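Local coordinates for glycoprotein (Chandipura virus, PDB 5MDM) that probably attaches the virus to host receptors and, once acidified in the endosome, changes conformation to fuse the viral and endosomal membranes, at residues A[1-6]-A[335-340]; A[39-44]-A[240-245]; A[63-68]-A[79-84]. One frame throughout, in Å; residues are numbered along the deposited sequence.

Interaction 1 of 3, residues A[1-6]-A[335-340]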
loop_
_atom_site.group_PDB
_atom_site.type_symbol
_atom_site.label_atom_id
_atom_site.label_comp_id
_atom_site.label_asym_id
_atom_site.label_seq_id
_atom_site.Cartn_x
_atom_site.Cartn_y
_atom_site.Cartn_z
ATOM N N TYR A 1 -3.801 -16.399 12.361
ATOM C CA TYR A 1 -3.071 -15.333 11.687
ATOM C C TYR A 1 -2.721 -14.218 12.669
ATOM O O TYR A 1 -1.807 -13.419 12.434
ATOM C CB TYR A 1 -3.873 -14.792 10.499
ATOM C CG TYR A 1 -5.240 -14.247 10.853
ATOM C CD1 TYR A 1 -5.438 -12.885 11.028
ATOM C CD2 TYR A 1 -6.333 -15.093 10.999
ATOM C CE1 TYR A 1 -6.688 -12.378 11.346
ATOM C CE2 TYR A 1 -7.585 -14.598 11.320
ATOM C CZ TYR A 1 -7.756 -13.238 11.493
ATOM O OH TYR A 1 -8.999 -12.730 11.811
ATOM N N LEU A 2 -3.456 -14.180 13.775
ATOM C CA LEU A 2 -3.181 -13.245 14.854
ATOM C C LEU A 2 -2.313 -13.905 15.914
ATOM O O LEU A 2 -2.667 -14.952 16.460
ATOM C CB LEU A 2 -4.484 -12.784 15.494
ATOM C CG LEU A 2 -5.464 -12.080 14.567
ATOM C CD1 LEU A 2 -6.669 -11.627 15.355
ATOM C CD2 LEU A 2 -4.795 -10.905 13.891
ATOM N N SER A 3 -1.176 -13.288 16.210
ATOM C CA SER A 3 -0.283 -13.826 17.222
ATOM C C SER A 3 -0.104 -12.851 18.371
ATOM O O SER A 3 -0.317 -11.653 18.222
ATOM C CB SER A 3 1.067 -14.180 16.610
ATOM O OG SER A 3 1.307 -13.377 15.470
ATOM N N ILE A 4 0.262 -13.381 19.529
ATOM C CA ILE A 4 0.580 -12.564 20.684
ATOM C C ILE A 4 1.741 -13.218 21.392
ATOM O O ILE A 4 2.027 -14.399 21.173
ATOM C CB ILE A 4 -0.591 -12.494 21.681
ATOM C CG1 ILE A 4 -1.009 -13.903 22.106
ATOM C CG2 ILE A 4 -1.769 -11.729 21.095
ATOM C CD1 ILE A 4 -2.016 -13.918 23.223
ATOM N N ALA A 5 2.421 -12.447 22.230
ATOM C CA ALA A 5 3.396 -13.014 23.144
ATOM C C ALA A 5 2.706 -13.062 24.493
ATOM O O ALA A 5 2.189 -12.050 24.966
ATOM C CB ALA A 5 4.650 -12.166 23.201
ATOM N N PHE A 6 2.682 -14.242 25.097
ATOM C CA PHE A 6 1.869 -14.466 26.280
ATOM C C PHE A 6 2.600 -15.392 27.246
ATOM O O PHE A 6 3.357 -16.254 26.813
ATOM C CB PHE A 6 0.541 -15.086 25.848
ATOM C CG PHE A 6 -0.536 -15.000 26.880
ATOM C CD1 PHE A 6 -0.851 -16.093 27.667
ATOM C CD2 PHE A 6 -1.235 -13.820 27.067
ATOM C CE1 PHE A 6 -1.843 -16.011 28.621
ATOM C CE2 PHE A 6 -2.225 -13.729 28.015
ATOM C CZ PHE A 6 -2.531 -14.825 28.797
ATOM N N ARG A 335 5.304 -17.319 21.973
ATOM C CA ARG A 335 4.434 -16.912 20.883
ATOM C C ARG A 335 3.248 -17.857 20.778
ATOM O O ARG A 335 3.406 -19.078 20.743
ATOM C CB ARG A 335 5.207 -16.872 19.565
ATOM C CG ARG A 335 4.358 -16.613 18.336
ATOM C CD ARG A 335 5.239 -16.341 17.128
ATOM N NE ARG A 335 6.053 -15.141 17.318
ATOM C CZ ARG A 335 7.345 -15.057 17.018
ATOM N NH1 ARG A 335 7.979 -16.103 16.512
ATOM N NH2 ARG A 335 8.003 -13.924 17.225
ATOM N N MET A 336 2.053 -17.281 20.749
ATOM C CA MET A 336 0.833 -18.055 20.578
ATOM C C MET A 336 -0.005 -17.443 19.471
ATOM O O MET A 336 0.079 -16.244 19.210
ATOM C CB MET A 336 0.016 -18.062 21.867
ATOM C CG MET A 336 0.736 -18.632 23.055
ATOM S SD MET A 336 -0.312 -18.596 24.511
ATOM C CE MET A 336 0.752 -19.385 25.719
ATOM N N TRP A 337 -0.819 -18.267 18.824
ATOM C CA TRP A 337 -1.790 -17.756 17.868
ATOM C C TRP A 337 -3.201 -17.845 18.434
ATOM O O TRP A 337 -3.626 -18.898 18.908
ATOM C CB TRP A 337 -1.682 -18.494 16.536
ATOM C CG TRP A 337 -0.441 -18.136 15.797
ATOM C CD1 TRP A 337 -0.313 -17.208 14.803
ATOM C CD2 TRP A 337 0.865 -18.679 16.009
ATOM N NE1 TRP A 337 0.991 -17.150 14.374
ATOM C CE2 TRP A 337 1.735 -18.043 15.101
ATOM C CE3 TRP A 337 1.383 -19.642 16.878
ATOM C CZ2 TRP A 337 3.092 -18.341 15.038
ATOM C CZ3 TRP A 337 2.731 -19.935 16.813
ATOM C CH2 TRP A 337 3.568 -19.290 15.900
ATOM N N ILE A 338 -3.915 -16.726 18.399
ATOM C CA ILE A 338 -5.282 -16.688 18.897
ATOM C C ILE A 338 -6.263 -16.451 17.754
ATOM O O ILE A 338 -5.879 -15.959 16.691
ATOM C CB ILE A 338 -5.461 -15.612 19.973
ATOM C CG1 ILE A 338 -5.057 -14.242 19.431
ATOM C CG2 ILE A 338 -4.649 -15.965 21.208
ATOM C CD1 ILE A 338 -5.193 -13.132 20.441
ATOM N N ASP A 339 -7.528 -16.803 17.980
ATOM C CA ASP A 339 -8.533 -16.779 16.919
ATOM C C ASP A 339 -9.050 -15.378 16.589
ATOM O O ASP A 339 -9.609 -15.158 15.517
ATOM C CB ASP A 339 -9.699 -17.715 17.252
ATOM C CG ASP A 339 -9.276 -19.173 17.319
ATOM O OD1 ASP A 339 -8.146 -19.444 17.772
ATOM O OD2 ASP A 339 -10.072 -20.049 16.917
ATOM N N GLY A 340 -8.854 -14.436 17.504
ATOM C CA GLY A 340 -9.284 -13.064 17.290
ATOM C C GLY A 340 -9.030 -12.195 18.505
ATOM O O GLY A 340 -8.739 -12.711 19.583
#

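Interaction 2 of 3, residues A[39-44]-A[240-245]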
loop_
_atom_site.group_PDB
_atom_site.type_symbol
_atom_site.label_atom_id
_atom_site.label_comp_id
_atom_site.label_asym_id
_atom_site.label_seq_id
_atom_site.Cartn_x
_atom_site.Cartn_y
_atom_site.Cartn_z
ATOM N N GLU A 39 25.264 -17.308 19.134
ATOM C CA GLU A 39 26.319 -17.289 18.134
ATOM C C GLU A 39 25.756 -16.695 16.855
ATOM O O GLU A 39 24.636 -17.019 16.450
ATOM C CB GLU A 39 26.837 -18.697 17.850
ATOM C CG GLU A 39 27.738 -19.280 18.918
ATOM C CD GLU A 39 28.202 -20.681 18.574
ATOM O OE1 GLU A 39 28.571 -20.916 17.405
ATOM O OE2 GLU A 39 28.187 -21.550 19.469
ATOM N N SER A 40 26.536 -15.830 16.219
ATOM C CA SER A 40 26.083 -15.155 15.013
ATOM C C SER A 40 26.898 -15.563 13.795
ATOM O O SER A 40 28.065 -15.943 13.907
ATOM C CB SER A 40 26.155 -13.642 15.197
ATOM O OG SER A 40 25.404 -13.227 16.322
ATOM N N PHE A 41 26.271 -15.485 12.628
ATOM C CA PHE A 41 26.968 -15.729 11.373
ATOM C C PHE A 41 26.556 -14.705 10.315
ATOM O O PHE A 41 25.417 -14.232 10.309
ATOM C CB PHE A 41 26.735 -17.163 10.884
ATOM C CG PHE A 41 25.300 -17.492 10.613
ATOM C CD1 PHE A 41 24.778 -17.378 9.330
ATOM C CD2 PHE A 41 24.468 -17.927 11.638
ATOM C CE1 PHE A 41 23.444 -17.685 9.072
ATOM C CE2 PHE A 41 23.126 -18.233 11.391
ATOM C CZ PHE A 41 22.617 -18.114 10.105
ATOM N N LEU A 42 27.495 -14.348 9.438
ATOM C CA LEU A 42 27.199 -13.412 8.360
ATOM C C LEU A 42 26.236 -14.048 7.381
ATOM O O LEU A 42 26.418 -15.192 6.970
ATOM C CB LEU A 42 28.468 -13.001 7.631
ATOM C CG LEU A 42 28.305 -12.025 6.473
ATOM C CD1 LEU A 42 27.655 -10.735 6.929
ATOM C CD2 LEU A 42 29.654 -11.735 5.880
ATOM N N SER A 43 25.202 -13.310 7.008
ATOM C CA SER A 43 24.188 -13.868 6.132
ATOM C C SER A 43 23.705 -12.863 5.093
ATOM O O SER A 43 24.229 -11.755 4.966
ATOM C CB SER A 43 23.013 -14.411 6.953
ATOM O OG SER A 43 21.990 -14.930 6.123
ATOM N N SER A 44 22.694 -13.273 4.348
ATOM C CA SER A 44 22.177 -12.483 3.258
ATOM C C SER A 44 20.685 -12.754 3.212
ATOM O O SER A 44 20.252 -13.879 3.453
ATOM C CB SER A 44 22.855 -12.920 1.960
ATOM O OG SER A 44 22.328 -12.241 0.839
ATOM N N VAL A 240 27.489 -24.247 4.123
ATOM C CA VAL A 240 27.808 -25.497 4.798
ATOM C C VAL A 240 28.968 -25.328 5.766
ATOM O O VAL A 240 29.142 -26.125 6.686
ATOM C CB VAL A 240 28.166 -26.584 3.791
ATOM C CG1 VAL A 240 27.950 -27.960 4.404
ATOM C CG2 VAL A 240 27.326 -26.420 2.542
ATOM N N LYS A 241 29.751 -24.276 5.560
ATOM C CA LYS A 241 30.950 -24.050 6.353
ATOM C C LYS A 241 30.655 -23.507 7.744
ATOM O O LYS A 241 31.410 -23.751 8.684
ATOM C CB LYS A 241 31.923 -23.129 5.610
ATOM C CG LYS A 241 32.685 -23.830 4.486
ATOM C CD LYS A 241 33.410 -25.067 5.018
ATOM C CE LYS A 241 34.148 -25.818 3.920
ATOM N NZ LYS A 241 34.805 -27.055 4.442
ATOM N N THR A 242 29.552 -22.782 7.880
ATOM C CA THR A 242 29.239 -22.125 9.148
ATOM C C THR A 242 28.958 -23.106 10.278
ATOM O O THR A 242 28.051 -23.939 10.189
ATOM C CB THR A 242 28.058 -21.157 9.015
ATOM O OG1 THR A 242 28.446 -20.049 8.197
ATOM C CG2 THR A 242 27.641 -20.647 10.381
ATOM N N ARG A 243 29.745 -22.989 11.343
ATOM C CA ARG A 243 29.619 -23.869 12.495
ATOM C C ARG A 243 28.958 -23.183 13.689
ATOM O O ARG A 243 29.205 -22.011 13.959
ATOM C CB ARG A 243 30.986 -24.416 12.905
ATOM C CG ARG A 243 31.667 -25.273 11.848
ATOM C CD ARG A 243 33.052 -25.711 12.308
ATOM N NE ARG A 243 33.675 -26.655 11.382
ATOM C CZ ARG A 243 34.811 -27.306 11.625
ATOM N NH1 ARG A 243 35.457 -27.118 12.769
ATOM N NH2 ARG A 243 35.302 -28.149 10.722
ATOM N N ILE A 244 28.110 -23.930 14.388
ATOM C CA ILE A 244 27.492 -23.483 15.628
ATOM C C ILE A 244 27.702 -24.597 16.635
ATOM O O ILE A 244 27.441 -25.761 16.330
ATOM C CB ILE A 244 25.982 -23.233 15.460
ATOM C CG1 ILE A 244 25.732 -22.050 14.521
ATOM C CG2 ILE A 244 25.321 -22.995 16.809
ATOM C CD1 ILE A 244 26.291 -20.729 15.012
ATOM N N GLN A 245 28.170 -24.238 17.829
ATOM C CA GLN A 245 28.616 -25.217 18.820
ATOM C C GLN A 245 29.608 -26.172 18.173
ATOM O O GLN A 245 29.516 -27.389 18.336
ATOM C CB GLN A 245 27.442 -25.989 19.430
ATOM C CG GLN A 245 27.771 -26.644 20.767
ATOM C CD GLN A 245 26.599 -27.399 21.358
ATOM O OE1 GLN A 245 26.061 -28.317 20.738
ATOM N NE2 GLN A 245 26.196 -27.014 22.565
#

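Interaction 3 of 3, residues A[63-68]-A[79-84]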
loop_
_atom_site.group_PDB
_atom_site.type_symbol
_atom_site.label_atom_id
_atom_site.label_comp_id
_atom_site.label_asym_id
_atom_site.label_seq_id
_atom_site.Cartn_x
_atom_site.Cartn_y
_atom_site.Cartn_z
ATOM N N LYS A 63 20.270 -12.234 -43.209
ATOM C CA LYS A 63 21.020 -11.750 -44.361
ATOM C C LYS A 63 20.086 -11.081 -45.366
ATOM O O LYS A 63 19.110 -11.674 -45.808
ATOM C CB LYS A 63 21.805 -12.892 -45.019
ATOM C CG LYS A 63 23.031 -13.318 -44.217
ATOM C CD LYS A 63 23.799 -14.456 -44.873
ATOM C CE LYS A 63 23.015 -15.756 -44.835
ATOM N NZ LYS A 63 23.821 -16.899 -45.350
ATOM N N TRP A 64 20.373 -9.830 -45.702
ATOM C CA TRP A 64 19.639 -9.139 -46.751
ATOM C C TRP A 64 20.402 -9.315 -48.058
ATOM O O TRP A 64 21.530 -8.843 -48.198
ATOM C CB TRP A 64 19.463 -7.656 -46.418
ATOM C CG TRP A 64 18.580 -7.390 -45.225
ATOM C CD1 TRP A 64 18.469 -8.149 -44.097
ATOM C CD2 TRP A 64 17.679 -6.288 -45.055
ATOM N NE1 TRP A 64 17.562 -7.586 -43.234
ATOM C CE2 TRP A 64 17.062 -6.443 -43.799
ATOM C CE3 TRP A 64 17.336 -5.186 -45.843
ATOM C CZ2 TRP A 64 16.123 -5.538 -43.313
ATOM C CZ3 TRP A 64 16.403 -4.288 -45.358
ATOM C CH2 TRP A 64 15.809 -4.469 -44.105
ATOM N N VAL A 65 19.781 -10.008 -49.006
ATOM C CA VAL A 65 20.454 -10.416 -50.232
ATOM C C VAL A 65 19.935 -9.694 -51.473
ATOM O O VAL A 65 18.755 -9.790 -51.818
ATOM C CB VAL A 65 20.323 -11.936 -50.450
ATOM C CG1 VAL A 65 20.949 -12.338 -51.775
ATOM C CG2 VAL A 65 20.965 -12.693 -49.299
ATOM N N THR A 66 20.836 -8.968 -52.130
ATOM C CA THR A 66 20.565 -8.372 -53.431
ATOM C C THR A 66 21.140 -9.274 -54.511
ATOM O O THR A 66 22.355 -9.472 -54.585
ATOM C CB THR A 66 21.201 -6.978 -53.562
ATOM O OG1 THR A 66 20.611 -6.090 -52.605
ATOM C CG2 THR A 66 20.980 -6.423 -54.956
ATOM N N THR A 67 20.264 -9.828 -55.343
ATOM C CA THR A 67 20.678 -10.783 -56.363
ATOM C C THR A 67 20.578 -10.197 -57.766
ATOM O O THR A 67 19.536 -9.669 -58.155
ATOM C CB THR A 67 19.842 -12.078 -56.298
ATOM O OG1 THR A 67 19.880 -12.614 -54.967
ATOM C CG2 THR A 67 20.384 -13.112 -57.273
ATOM N N CYS A 68 21.671 -10.297 -58.516
ATOM C CA CYS A 68 21.713 -9.824 -59.896
ATOM C C CYS A 68 21.700 -10.996 -60.869
ATOM O O CYS A 68 22.588 -11.846 -60.843
ATOM C CB CYS A 68 22.958 -8.964 -60.129
ATOM S SG CYS A 68 23.134 -8.329 -61.816
ATOM N N THR A 79 16.714 -8.985 -57.922
ATOM C CA THR A 79 15.747 -9.368 -56.903
ATOM C C THR A 79 16.288 -9.062 -55.514
ATOM O O THR A 79 17.498 -8.965 -55.315
ATOM C CB THR A 79 15.372 -10.861 -56.988
ATOM O OG1 THR A 79 16.557 -11.662 -56.912
ATOM C CG2 THR A 79 14.651 -11.155 -58.292
ATOM N N HIS A 80 15.381 -8.903 -54.558
ATOM C CA HIS A 80 15.762 -8.626 -53.182
ATOM C C HIS A 80 15.100 -9.618 -52.234
ATOM O O HIS A 80 13.875 -9.737 -52.210
ATOM C CB HIS A 80 15.377 -7.195 -52.804
ATOM C CG HIS A 80 16.261 -6.149 -53.412
ATOM N ND1 HIS A 80 15.813 -4.883 -53.716
ATOM C CD2 HIS A 80 17.569 -6.180 -53.762
ATOM C CE1 HIS A 80 16.805 -4.179 -54.232
ATOM N NE2 HIS A 80 17.882 -4.943 -54.269
ATOM N N SER A 81 15.911 -10.331 -51.459
ATOM C CA SER A 81 15.385 -11.305 -50.508
ATOM C C SER A 81 15.958 -11.084 -49.113
ATOM O O SER A 81 16.924 -10.345 -48.942
ATOM C CB SER A 81 15.691 -12.729 -50.974
ATOM O OG SER A 81 17.087 -12.973 -50.980
ATOM N N ILE A 82 15.348 -11.717 -48.115
ATOM C CA ILE A 82 15.871 -11.694 -46.751
ATOM C C ILE A 82 15.834 -13.095 -46.151
ATOM O O ILE A 82 14.787 -13.736 -46.123
ATOM C CB ILE A 82 15.083 -10.736 -45.839
ATOM C CG1 ILE A 82 15.187 -9.295 -46.345
ATOM C CG2 ILE A 82 15.597 -10.828 -44.413
ATOM C CD1 ILE A 82 14.614 -8.262 -45.394
ATOM N N HIS A 83 16.983 -13.567 -45.678
ATOM C CA HIS A 83 17.097 -14.910 -45.128
ATOM C C HIS A 83 17.396 -14.874 -43.634
ATOM O O HIS A 83 18.502 -14.524 -43.224
ATOM C CB HIS A 83 18.198 -15.692 -45.850
ATOM C CG HIS A 83 18.020 -15.756 -47.334
ATOM N ND1 HIS A 83 16.793 -15.611 -47.944
ATOM C CD2 HIS A 83 18.917 -15.943 -48.332
ATOM C CE1 HIS A 83 16.940 -15.708 -49.255
ATOM N NE2 HIS A 83 18.219 -15.910 -49.516
ATOM N N ASN A 84 16.408 -15.238 -42.825
ATOM C CA ASN A 84 16.605 -15.328 -41.385
ATOM C C ASN A 84 17.623 -16.405 -41.038
ATOM O O ASN A 84 17.507 -17.542 -41.490
ATOM C CB ASN A 84 15.282 -15.621 -40.677
ATOM C CG ASN A 84 14.329 -14.443 -40.708
ATOM O OD1 ASN A 84 14.748 -13.292 -40.834
ATOM N ND2 ASN A 84 13.038 -14.725 -40.589
#

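Interaction 1 of 3, residues A[1-6]-A[335-340]
Ile4 and Met336 pair across two antiparallel beta strands, the N-terminal strand 2-7 and the end of the long strand 325-338, within an antiparallel sheet that also takes in strand 392-393. The segment axes come within 4.6 Å and are well off strictly antiparallel, at 141°.

The backbone bonds centre on this pair. Ile4 N donates to Met336 O and Met336 N returns the bond to Ile4 O, the latter at 2.9 Å and almost straight, with an angle of 174° at the hydrogen. Ile338 N also reaches Leu2 O, which has Trp337 CA close by as well.

Apolar contacts gather on the face carrying Leu2, Ile4, Met336 and Ile338. The branches of Ile4 and Ile338 cross at about a right angle: CG2 of Ile4 meets CD1 of Ile338 at 3.8 Å, and CD1 of Ile4 meets CG2 of Ile338 at 3.9 Å. In both residues chi1 is near +57°, which sets CG1 between the backbone N and the carbonyl carbon and puts CG2 anti to the carbonyl carbon, beside the backbone N. Leu2 CD1 rests on Gly340 CA, 3.6 Å away, while Leu2 also packs on Pro341 of the second subunit. Met336, extended beyond CG, brings SD beside Phe6 in an oblique Met-aromatic contact, 5.1 Å from the ring centroid.

On the other face, the Trp337 indole is hydrogen-bonded through NE1 to Asp397 OD2, and Ser3 OG bonds to Gly392 O, at strand 392-393 on the far edge of strand 2-7. The methylenes of Ser3 and Arg335 lie over one face of that indole, both toward the rim. Ser3 CB makes the CH-pi contact, 4.0 Å from the centroid of the five-membered ring.

Interaction 2 of 3, residues A[39-44]-A[240-245]
Glu39 slides past Ile244 in the opposite direction, its CB and carboxylate both meeting the isoleucine. Ile244 CD1 lies 3.5 Å from Glu39 CB, and the same methyl is close to Glu39 OE1. With CG anti to the carbonyl carbon (chi1 -75°) and the chain extended beyond it, Glu39 carries its carboxylate past the isoleucine to the backbone of Gln245. There Gln245 N donates to OE2 at 3.1 Å and, weakly, to OE1 at 3.4 Å, a forked bond in which the place of OE2 is less sure.

Farther along strand 36-49, Phe41 meets Thr242 at about a right angle. The methyl CG2 of Thr242 sits 3.6 Å from Phe41 CB and somewhat farther from CG, while its hydroxyl bonds to Asp239. Phe41 also packs on Val187 and Val189 of the neighbouring strand 180-192 and on Leu238 and Leu249, so sheet and loops both pack its side chain.

This is packing of a loop and the short, weakly bonded strand 243-244 against an outermost strand of a four-stranded antiparallel sheet, and the two segments share no beta bridge. It joins regions that probably serve as fusion peptide (37-156) and in trimerization (242-296). Their polar link runs from a side chain to a main-chain N-H. A neutral amide faces the carboxylate and would probably stabilise its charge; the adjoining Ile244 carbons offer no such help.

Interaction 3 of 3, residues A[63-68]-A[79-84]
Trp64 and Ile82 lie side by side, pointing the same way, across an antiparallel beta hairpin made by strands 56-69 and 77-85 in the fusion domain. Their segment axes are 4.7 Å apart at closest. The pairing is regular: Lys63 with His83, Val65 with Ser81 and Thr67 with Thr79 are hydrogen-bonded pairs, each closed by two N-H to O=C bonds. That of Ser81 N to Val65 O, 2.9 Å long, is the straightest, 173° at the hydrogen, whereas Lys63 N to His83 O is bent, at 142°.

The tight packing is that of Trp64 on Ile82 and of Thr66 on His80, all on one face. Thr66 and His80 also run side by side: Thr66 CG2 is 3.5 Å from His80 NE2, and Thr66 OG1 is near the CD2-NE2 side of the imidazole and hydrogen-bonds to Pro110 O. Phe109 adds a further aromatic layer, stacking on the His80 ring and meeting Trp64 with its plane inclined. Trp64 also touches Val126 and Met128 of strand 120-131, and Met128 is a site of interaction with host vimentin.

On the opposite face Val65 CB and Ser81 OG approach to 3.4 Å, as do Thr67 CB and Thr79 OG1, but the Lys63-His83 end is sparse. Val65 CG2 only grazes exposed His83, 4.0 Å from CD2, and Lys63 barely touches the other strand with its side chain. Solvent reaches both faces. Just beyond the pairing, Cys68 ties this strand to Cys114 by a disulfide.

Back at the tryptophan, Ile82 has CG1 anti to the carbonyl carbon and chi2 extended (-171°), which places CD1 for a CH-pi contact over the middle of the indole, 3.4 Å from Trp64 CE2.

The three contacts nest along the chain: interaction 3 lies inside the loop closed by interaction 2, which itself lies inside the loop closed by interaction 1. Interactions 1 and 3 each lie within one sheet; interaction 2 packs a short strand against an outermost strand of another sheet. Interactions 1 and 2 have centres about 30 Å apart, whereas interaction 3 has its centre about 72 Å and about 62 Å from theirs, and it lies across the chain's centre from interaction 1. Strands 36-49 and 56-69 follow each other in sequence, carrying the chain from interaction 2 out to the hairpin. The fusion domain thus extends far from the N-terminal strand in an elongated class III fusion glycoprotein.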